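Local structure of protein Thf1 (Thermosynechococcus elongatus, 5MJR) at residues Arg197-Leu200 and Asp201-Asn204. The protein may take part in photosynthetic membrane biogenesis and associates with the FtsH protease complex involved in photosystem II repair in cyanobacteria. Sequence-based numbering, arbitrary orientation.
Sequences RSNL and DKIN
Asn199 O has two partners: the backbone N of Lys202, 3.0 Å away, and a water 2.9 Å away that can donate to it. The N-H of Lys202 points well at the oxygen (160°) but stands 51° out of the carbonyl plane. That same water accepts from Ile203 N, so it links Asn199 O to the N-H one residue beyond Lys202. A second water, 2.8 Å from both Ser198 O and Asp201 N, links the two, donating to the carbonyl and accepting from the amide. The bond from Lys202 N to Asn199 O closes a type I beta turn with Leu200 and Asp201 at its centre: Asn199 leaves the helical backbone angles of helix 186-198, and a short 3-10 segment, 202-204, follows. The region lies within a predicted coiled coil, yet the chain bends here. Bent at chi2 (-126°), the Lys202 chain curls by Asn199 OD1, with CE 3.3 Å from that oxygen. Asp201 OD1 accepts from Asn204 ND2 at 2.8 Å; the nitrogen comes from above the carboxylate plane, while OD1 lies nearly in the amide plane of Asn204. Asp201 OD2 binds Gln205. Leu200 O accepts from Gln79, and Ile203 packs on Ile42, Tyr43 and Phe46 of helix 41-58.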
loop_
_atom_site.group_PDB
_atom_site.type_symbol
_atom_site.label_atom_id
_atom_site.label_comp_id
_atom_site.label_asym_id
_atom_site.label_seq_id
_atom_site.Cartn_x
_atom_site.Cartn_y
_atom_site.Cartn_z
ATOM N N ARG A 197 -10.644 6.696 -0.444
ATOM C CA ARG A 197 -11.545 6.925 0.680
ATOM C C ARG A 197 -12.988 6.972 0.250
ATOM O O ARG A 197 -13.853 6.372 0.885
ATOM C CB ARG A 197 -11.162 8.119 1.510
ATOM C CG ARG A 197 -9.897 7.937 2.391
ATOM C CD ARG A 197 -10.211 7.078 3.654
ATOM N NE ARG A 197 -11.326 7.718 4.401
ATOM C CZ ARG A 197 -11.260 8.820 5.179
ATOM N NH1 ARG A 197 -10.066 9.374 5.481
ATOM N NH2 ARG A 197 -12.353 9.230 5.814
ATOM N N SER A 198 -13.237 7.510 -0.929
ATOM C CA SER A 198 -14.617 7.652 -1.394
ATOM C C SER A 198 -15.133 6.315 -1.887
ATOM O O SER A 198 -16.360 6.110 -1.912
ATOM C CB SER A 198 -14.749 8.690 -2.474
ATOM O OG SER A 198 -14.330 9.918 -1.928
ATOM N N ASN A 199 -14.226 5.373 -2.098
ATOM C CA ASN A 199 -14.668 4.097 -2.730
ATOM C C ASN A 199 -14.656 2.889 -1.745
ATOM O O ASN A 199 -14.982 1.758 -2.147
ATOM C CB ASN A 199 -13.916 3.766 -3.973
ATOM C CG ASN A 199 -14.324 4.601 -5.104
ATOM O OD1 ASN A 199 -15.496 4.832 -5.321
ATOM N ND2 ASN A 199 -13.334 5.135 -5.803
ATOM N N LEU A 200 -14.481 3.212 -0.451
ATOM C CA LEU A 200 -14.308 2.171 0.569
ATOM C C LEU A 200 -15.486 1.148 0.491
ATOM O O LEU A 200 -15.250 -0.017 0.803
ATOM C CB LEU A 200 -14.095 2.749 1.961
ATOM C CG LEU A 200 -12.819 3.482 2.295
ATOM C CD1 LEU A 200 -13.003 4.134 3.684
ATOM C CD2 LEU A 200 -11.537 2.623 2.243
ATOM N N ASP A 201 -16.713 1.596 0.168
ATOM C CA ASP A 201 -17.878 0.701 0.348
ATOM C C ASP A 201 -18.302 0.065 -0.983
ATOM O O ASP A 201 -19.205 -0.776 -0.987
ATOM C CB ASP A 201 -19.083 1.453 0.909
ATOM C CG ASP A 201 -20.226 0.533 1.386
ATOM O OD1 ASP A 201 -20.072 -0.386 2.290
ATOM O OD2 ASP A 201 -21.319 0.863 0.824
ATOM N N LYS A 202 -17.650 0.451 -2.087
ATOM C CA LYS A 202 -18.079 -0.018 -3.449
ATOM C C LYS A 202 -18.083 -1.549 -3.608
ATOM O O LYS A 202 -19.062 -2.153 -4.167
ATOM C CB LYS A 202 -17.296 0.677 -4.524
ATOM C CG LYS A 202 -17.721 2.165 -4.674
ATOM C CD LYS A 202 -18.098 2.421 -6.099
ATOM C CE LYS A 202 -18.452 3.878 -6.361
ATOM N NZ LYS A 202 -17.819 4.275 -7.675
ATOM N N ILE A 203 -17.138 -2.213 -2.929
ATOM C CA ILE A 203 -17.091 -3.667 -3.023
ATOM C C ILE A 203 -18.323 -4.301 -2.326
ATOM O O ILE A 203 -18.679 -5.454 -2.618
ATOM C CB ILE A 203 -15.835 -4.221 -2.369
ATOM C CG1 ILE A 203 -15.544 -5.664 -2.831
ATOM C CG2 ILE A 203 -15.907 -4.054 -0.841
ATOM C CD1 ILE A 203 -14.121 -6.137 -2.656
ATOM N N ASN A 204 -19.046 -3.559 -1.446
ATOM C CA ASN A 204 -20.263 -4.042 -0.771
ATOM C C ASN A 204 -21.546 -3.726 -1.493
ATOM O O ASN A 204 -22.612 -4.030 -0.942
ATOM C CB ASN A 204 -20.302 -3.375 0.623
ATOM C CG ASN A 204 -19.157 -3.801 1.499
ATOM O OD1 ASN A 204 -18.700 -4.931 1.519
ATOM N ND2 ASN A 204 -18.596 -2.779 2.175
HETATM O O HOH W 1 -17.694 4.033 -0.649
HETATM O O HOH W 2 -14.555 -1.073 -2.301
#